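Local structure of Cyclo(L-leucyl-L-phenylalanyl) synthase (3OQV) at residues R87-K90 with R91-D95; V228-P232 with Q233-D237. The protein joins phenylalanine and leucine from their charged tRNAs into a cyclodipeptide, without ATP, on the pathway to the antibacterial albonoursin. All coordinates share one frame; numbering follows the deposited sequence.

Interaction 1 of 2, residues R87-K90 with R91-D95. With PO4 (phosphate ion), chain E.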
ATOM      1  N   ARG A  87       5.626  17.758 -10.844  1.00 35.79           N
ATOM      2  CA  ARG A  87       4.381  18.524 -10.807  1.00 35.48           C
ATOM      3  C   ARG A  87       3.154  17.612 -10.703  1.00 33.52           C
ATOM      4  O   ARG A  87       2.261  17.859  -9.894  1.00 33.14           O
ATOM      5  CB  ARG A  87       4.249  19.442 -12.040  1.00 34.71           C
ATOM      6  CG  ARG A  87       5.125  20.708 -12.001  1.00 41.30           C
ATOM      7  CD  ARG A  87       5.169  21.386 -13.375  1.00 42.11           C
ATOM      8  NE  ARG A  87       5.907  22.647 -13.378  1.00 51.03           N
ATOM      9  CZ  ARG A  87       6.135  23.377 -14.472  1.00 48.61           C
ATOM     10  NH1 ARG A  87       5.716  22.954 -15.655  1.00 50.05           N
ATOM     11  NH2 ARG A  87       6.791  24.523 -14.388  1.00 49.15           N
ATOM     12  N   SER A  88       3.096  16.581 -11.543  1.00 32.37           N
ATOM     13  CA  SER A  88       1.994  15.626 -11.498  1.00 32.33           C
ATOM     14  C   SER A  88       1.866  14.941 -10.134  1.00 32.39           C
ATOM     15  O   SER A  88       0.782  14.913  -9.533  1.00 31.26           O
ATOM     16  CB  SER A  88       2.139  14.569 -12.591  1.00 35.04           C
ATOM     17  OG  SER A  88       1.004  13.716 -12.603  1.00 33.70           O
ATOM     18  N   VAL A  89       2.981  14.412  -9.644  1.00 31.26           N
ATOM     19  CA  VAL A  89       2.995  13.729  -8.351  1.00 30.83           C
ATOM     20  C   VAL A  89       2.544  14.659  -7.232  1.00 30.34           C
ATOM     21  O   VAL A  89       1.679  14.306  -6.428  1.00 30.58           O
ATOM     22  CB  VAL A  89       4.386  13.170  -8.020  1.00 30.55           C
ATOM     23  CG1 VAL A  89       4.374  12.512  -6.637  1.00 31.69           C
ATOM     24  CG2 VAL A  89       4.811  12.163  -9.068  1.00 33.83           C
ATOM     25  N   LYS A  90       3.088  15.874  -7.216  1.00 31.45           N
ATOM     26  CA  LYS A  90       2.712  16.828  -6.192  1.00 30.24           C
ATOM     27  C   LYS A  90       1.206  17.006  -6.184  1.00 32.57           C
ATOM     28  O   LYS A  90       0.591  17.072  -5.121  1.00 30.29           O
ATOM     29  CB  LYS A  90       3.393  18.183  -6.408  1.00 34.35           C
ATOM     30  CG  LYS A  90       3.103  19.185  -5.297  1.00 36.96           C
ATOM     31  CD  LYS A  90       3.446  20.618  -5.706  1.00 46.04           C
ATOM     32  CE  LYS A  90       4.817  20.694  -6.362  1.00 51.07           C
ATOM     33  NZ  LYS A  90       5.843  19.920  -5.610  1.00 54.14           N
ATOM     34  N   ARG A  91       0.631  17.176  -7.372  1.00 29.88           N
ATOM     35  CA  ARG A  91      -0.789  17.426  -7.484  1.00 34.32           C
ATOM     36  C   ARG A  91      -1.605  16.221  -7.039  1.00 32.80           C
ATOM     37  O   ARG A  91      -2.628  16.357  -6.370  1.00 34.34           O
ATOM     38  CB  ARG A  91      -1.134  17.779  -8.927  1.00 34.06           C
ATOM     39  CG  ARG A  91      -2.261  18.754  -9.039  1.00 42.93           C
ATOM     40  CD  ARG A  91      -2.518  19.083 -10.492  1.00 43.23           C
ATOM     41  NE  ARG A  91      -1.816  20.291 -10.888  1.00 50.28           N
ATOM     42  CZ  ARG A  91      -2.035  20.932 -12.030  1.00 46.46           C
ATOM     43  NH1 ARG A  91      -2.925  20.455 -12.890  1.00 44.89           N
ATOM     44  NH2 ARG A  91      -1.367  22.042 -12.305  1.00 42.09           N
ATOM     45  N   THR A  92      -1.186  15.051  -7.492  1.00 32.99           N
ATOM     46  CA  THR A  92      -1.862  13.802  -7.147  1.00 33.94           C
ATOM     47  C   THR A  92      -1.866  13.613  -5.633  1.00 31.54           C
ATOM     48  O   THR A  92      -2.890  13.274  -5.035  1.00 31.79           O
ATOM     49  CB  THR A  92      -1.173  12.617  -7.840  1.00 35.05           C
ATOM     50  OG1 THR A  92      -1.410  12.701  -9.250  1.00 36.15           O
ATOM     51  CG2 THR A  92      -1.694  11.275  -7.320  1.00 35.01           C
ATOM     52  N   LEU A  93      -0.745  13.936  -5.004  1.00 29.46           N
ATOM     53  CA  LEU A  93      -0.636  13.765  -3.565  1.00 28.72           C
ATOM     54  C   LEU A  93      -1.409  14.817  -2.797  1.00 28.48           C
ATOM     55  O   LEU A  93      -1.915  14.542  -1.711  1.00 27.55           O
ATOM     56  CB  LEU A  93       0.824  13.724  -3.127  1.00 26.45           C
ATOM     57  CG  LEU A  93       1.551  12.494  -3.665  1.00 28.35           C
ATOM     58  CD1 LEU A  93       3.045  12.593  -3.398  1.00 27.14           C
ATOM     59  CD2 LEU A  93       0.962  11.239  -3.038  1.00 31.15           C
ATOM     60  N   LYS A  94      -1.509  16.026  -3.350  1.00 28.68           N
ATOM     61  CA  LYS A  94      -2.362  17.033  -2.740  1.00 30.34           C
ATOM     62  C   LYS A  94      -3.809  16.569  -2.716  1.00 27.97           C
ATOM     63  O   LYS A  94      -4.508  16.772  -1.729  1.00 28.43           O
ATOM     64  CB  LYS A  94      -2.271  18.372  -3.481  1.00 30.33           C
ATOM     65  CG  LYS A  94      -1.121  19.231  -3.028  1.00 36.30           C
ATOM     66  CD  LYS A  94      -0.978  20.444  -3.927  1.00 44.65           C
ATOM     67  CE  LYS A  94      -0.258  21.553  -3.192  1.00 51.36           C
ATOM     68  NZ  LYS A  94       0.450  21.017  -2.000  1.00 51.67           N
ATOM     69  N   ASP A  95      -4.273  16.012  -3.829  1.00 28.67           N
ATOM     70  CA  ASP A  95      -5.652  15.537  -3.925  1.00 30.18           C
ATOM     71  C   ASP A  95      -5.904  14.384  -2.934  1.00 28.69           C
ATOM     72  O   ASP A  95      -6.877  14.401  -2.170  1.00 29.05           O
ATOM     73  CB  ASP A  95      -5.954  15.089  -5.359  1.00 30.17           C
ATOM     74  CG  ASP A  95      -6.005  16.256  -6.347  1.00 40.22           C
ATOM     75  OD1 ASP A  95      -5.999  17.425  -5.902  1.00 38.76           O
ATOM     76  OD2 ASP A  95      -6.050  16.004  -7.575  1.00 47.32           O
TER
HETATM   77  P   PO4 E 251       1.126  21.799  -9.368  1.00 61.66           P
HETATM   78  O1  PO4 E 251      -0.153  22.051  -8.604  1.00 58.90           O
HETATM   79  O2  PO4 E 251       1.966  20.753  -8.656  1.00 54.03           O
HETATM   80  O3  PO4 E 251       0.769  21.276 -10.742  1.00 56.53           O
HETATM   81  O4  PO4 E 251       1.912  23.093  -9.480  1.00 56.77           O
HETATM   82  O   HOH W   1       0.785  11.803 -10.573  1.00 28.55           O
HETATM   83  O   HOH W   2      -1.830  14.952 -11.091  1.00 35.44           O
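Ser88 and Thr92, one helical turn apart, share two waters: water 1 is hydrogen-bonded to Ser88 OG at 2.8 Å and to Thr92 OG1 at 2.7 Å, while water 2 is bound by Thr92 OG1 and only weakly by Ser88 OG. The hydroxyls themselves do not meet. OG1 of Thr92 stands beside its own backbone N (chi1 -69°), which turns it back along the helix toward the preceding turn. On the next ridge Val89 and Leu93 lie side by side and point the same way, with Val89 CG1 against Leu93 CD1 at 3.5 Å. A phosphate ion, probably from the crystallisation liquor, rests at the edge of the Arg91 guanidinium. Its O3 takes weak bonds from both NE and NH2, each 2.8 Å from it, and a bend at chi3 (-95°) brings this edge round to the ion. From the other side the aliphatic chain of Lys90 reaches the phosphate, CD lying 3.3 Å from its O2. Beneath all this run the i to i+4 backbone bonds of an alpha-helix, such as Thr92 N to Ser88 O at 2.8 Å. Within helix 82-107, Ser88 and Val89 pack on helix 71-78 through Leu75, and Val89 also touches Ile71 and Asp72; Leu93 rests on Asp68 and Thr92 on Ala38, in loops that follow strands 59-67 and 29-37 of the parallel sheet.

Interaction 2 of 2, residues V228-P232 with Q233-D237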
ATOM      1  N   VAL A 228      -6.726  -9.433   4.794  1.00 21.27           N
ATOM      2  CA  VAL A 228      -8.176  -9.569   4.876  1.00 22.24           C
ATOM      3  C   VAL A 228      -8.813  -8.781   3.746  1.00 25.50           C
ATOM      4  O   VAL A 228      -8.538  -7.582   3.589  1.00 25.60           O
ATOM      5  CB  VAL A 228      -8.708  -9.094   6.233  1.00 19.03           C
ATOM      6  CG1 VAL A 228     -10.219  -8.982   6.223  1.00 22.86           C
ATOM      7  CG2 VAL A 228      -8.279 -10.091   7.335  1.00 22.57           C
ATOM      8  N   VAL A 229      -9.525  -9.483   2.867  1.00 27.18           N
ATOM      9  CA  VAL A 229     -10.154  -8.822   1.721  1.00 27.31           C
ATOM     10  C   VAL A 229     -11.347  -7.995   2.183  1.00 27.13           C
ATOM     11  O   VAL A 229     -12.122  -8.428   3.026  1.00 24.48           O
ATOM     12  CB  VAL A 229     -10.572  -9.815   0.606  1.00 27.73           C
ATOM     13  CG1 VAL A 229     -11.629 -10.812   1.110  1.00 27.30           C
ATOM     14  CG2 VAL A 229     -11.079  -9.046  -0.621  1.00 28.32           C
ATOM     15  N   VAL A 230     -11.424  -6.757   1.718  1.00 26.37           N
ATOM     16  CA  VAL A 230     -12.531  -5.904   2.113  1.00 30.68           C
ATOM     17  C   VAL A 230     -13.398  -5.629   0.889  1.00 30.86           C
ATOM     18  O   VAL A 230     -12.905  -5.138  -0.121  1.00 30.63           O
ATOM     19  CB  VAL A 230     -12.010  -4.589   2.736  1.00 33.13           C
ATOM     20  CG1 VAL A 230     -13.126  -3.585   2.848  1.00 41.04           C
ATOM     21  CG2 VAL A 230     -11.397  -4.871   4.114  1.00 32.36           C
ATOM     22  N   ARG A 231     -14.662  -6.034   0.947  1.00 28.72           N
ATOM     23  CA  ARG A 231     -15.559  -5.847  -0.189  1.00 33.71           C
ATOM     24  C   ARG A 231     -16.639  -4.827   0.162  1.00 34.49           C
ATOM     25  O   ARG A 231     -17.286  -4.940   1.206  1.00 34.44           O
ATOM     26  CB  ARG A 231     -16.181  -7.188  -0.607  1.00 35.96           C
ATOM     27  CG  ARG A 231     -15.159  -8.284  -0.948  1.00 30.89           C
ATOM     28  CD  ARG A 231     -15.849  -9.517  -1.541  1.00 35.80           C
ATOM     29  NE  ARG A 231     -14.935 -10.636  -1.768  1.00 33.76           N
ATOM     30  CZ  ARG A 231     -14.798 -11.666  -0.932  1.00 34.20           C
ATOM     31  NH1 ARG A 231     -15.470 -11.680   0.207  1.00 37.01           N
ATOM     32  NH2 ARG A 231     -13.982 -12.674  -1.226  1.00 32.06           N
ATOM     33  N   PRO A 232     -16.763  -3.767  -0.652  1.00 38.25           N
ATOM     34  CA  PRO A 232     -17.555  -2.612  -0.239  1.00 38.72           C
ATOM     35  C   PRO A 232     -18.985  -2.972   0.135  1.00 41.87           C
ATOM     36  O   PRO A 232     -19.556  -2.381   1.056  1.00 43.69           O
ATOM     37  CB  PRO A 232     -17.530  -1.724  -1.483  1.00 40.83           C
ATOM     38  CG  PRO A 232     -16.165  -1.971  -2.058  1.00 39.70           C
ATOM     39  CD  PRO A 232     -15.871  -3.442  -1.784  1.00 36.86           C
ATOM     40  N   GLN A 233     -19.564  -3.944  -0.557  1.00 43.76           N
ATOM     41  CA  GLN A 233     -20.935  -4.330  -0.258  1.00 46.96           C
ATOM     42  C   GLN A 233     -21.028  -5.145   1.029  1.00 46.49           C
ATOM     43  O   GLN A 233     -22.054  -5.134   1.708  1.00 46.51           O
ATOM     44  CB  GLN A 233     -21.559  -5.073  -1.438  1.00 49.24           C
ATOM     45  CG  GLN A 233     -21.962  -4.148  -2.584  1.00 54.42           C
ATOM     46  CD  GLN A 233     -22.872  -3.008  -2.131  1.00 62.77           C
ATOM     47  OE1 GLN A 233     -23.978  -3.239  -1.630  1.00 64.18           O
ATOM     48  NE2 GLN A 233     -22.413  -1.771  -2.318  1.00 59.21           N
ATOM     49  N   GLU A 234     -19.937  -5.817   1.385  1.00 45.34           N
ATOM     50  CA  GLU A 234     -19.860  -6.516   2.663  1.00 44.54           C
ATOM     51  C   GLU A 234     -19.627  -5.552   3.821  1.00 44.54           C
ATOM     52  O   GLU A 234     -20.140  -5.754   4.922  1.00 43.88           O
ATOM     53  CB  GLU A 234     -18.778  -7.604   2.627  1.00 43.93           C
ATOM     54  CG  GLU A 234     -19.251  -8.891   1.959  1.00 41.78           C
ATOM     55  CD  GLU A 234     -18.119  -9.850   1.609  1.00 48.38           C
ATOM     56  OE1 GLU A 234     -16.934  -9.526   1.871  1.00 45.01           O
ATOM     57  OE2 GLU A 234     -18.421 -10.948   1.081  1.00 43.99           O
ATOM     58  N   LEU A 235     -18.858  -4.497   3.565  1.00 43.50           N
ATOM     59  CA  LEU A 235     -18.805  -3.364   4.476  1.00 45.59           C
ATOM     60  C   LEU A 235     -20.207  -2.835   4.740  1.00 47.08           C
ATOM     61  O   LEU A 235     -20.685  -2.864   5.873  1.00 46.81           O
ATOM     62  CB  LEU A 235     -17.921  -2.256   3.904  1.00 43.16           C
ATOM     63  CG  LEU A 235     -16.412  -2.489   3.985  1.00 47.76           C
ATOM     64  CD1 LEU A 235     -15.650  -1.190   3.770  1.00 47.44           C
ATOM     65  CD2 LEU A 235     -16.043  -3.111   5.319  1.00 47.60           C
ATOM     66  N   ALA A 236     -20.868  -2.371   3.684  1.00 49.97           N
ATOM     67  CA  ALA A 236     -22.200  -1.784   3.807  1.00 54.14           C
ATOM     68  C   ALA A 236     -23.168  -2.800   4.392  1.00 57.09           C
ATOM     69  O   ALA A 236     -24.024  -2.461   5.210  1.00 59.63           O
ATOM     70  CB  ALA A 236     -22.691  -1.298   2.450  1.00 53.94           C
ATOM     71  N   ASP A 237     -22.995  -4.055   3.995  1.00 59.85           N
ATOM     72  CA  ASP A 237     -23.719  -5.178   4.586  1.00 62.40           C
ATOM     73  C   ASP A 237     -23.616  -5.221   6.115  1.00 62.08           C
ATOM     74  O   ASP A 237     -24.596  -5.507   6.802  1.00 62.05           O
ATOM     75  CB  ASP A 237     -23.200  -6.490   3.994  1.00 63.98           C
ATOM     76  CG  ASP A 237     -24.290  -7.518   3.815  1.00 69.39           C
ATOM     77  OD1 ASP A 237     -25.271  -7.218   3.103  1.00 74.24           O
ATOM     78  OD2 ASP A 237     -24.159  -8.626   4.383  1.00 74.71           O
TER
HETATM   79  O   HOH W   3     -15.121  -8.048   2.627  1.00 37.19           O
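Val230 and Leu235 meet where strand 225-229 of the Rossmann-type sheet gives way to the C-terminal helix 232-238, a strand-to-helix turn with Arg231 at the N-cap. Val229 contributes its carbonyl, which accepts a bond from water 3, and its CG1 lies over one face of the Arg231 guanidinium, toward the rim. Val230 CG1 presses on the Leu235 branch point, touching both CG and CD1 at 3.6 Å. Leu235 also packs on Met50 and Trp54 of helix 45-58, and an alanine here would probably leave a gap between them and Val230, taking the apolar contact from the start of the helix. Arg231, at the N-cap position, starts the helix bonding: its O accepts Leu235 N at 2.9 Å and, weakly, Glu234 N. The Arg231 and Glu234 side chains run alongside each other into a salt bridge, their end planes turned 81° apart. In it Arg231 NH1 reaches the syn lone pair of Glu234 OE1 at 3.1 Å and more weakly OE2. Water 3 donates to that same OE1 and accepts from Arg231 N, 2.7 Å away. Pro232 opens the first turn, its O accepting Ala236 N at 2.9 Å almost straight (175°).

In the fold
Interactions 1 and 2 do not touch: their centres are 29 Å apart and their nearest atoms about 19 Å. Each approaches the bound dithiane diol, whose pocket includes the inferred nucleophile Ser37, by one side chain: Leu93 at about 12 Å, Val230 at about 10 Å. Residues 87-95 meet the loops after strands 29-37 and 59-67, and the side chain of Lys94 is about 4 Å from that of Arg98, which may help bind aminoacyl-tRNA. Strand 225-229, at one outer edge of the sheet, pairs with strand 198-202, which carries Leu200, essential for specificity, and Tyr202, probably substrate-binding; the Arg231 side chain is about 7 Å from that of Tyr202.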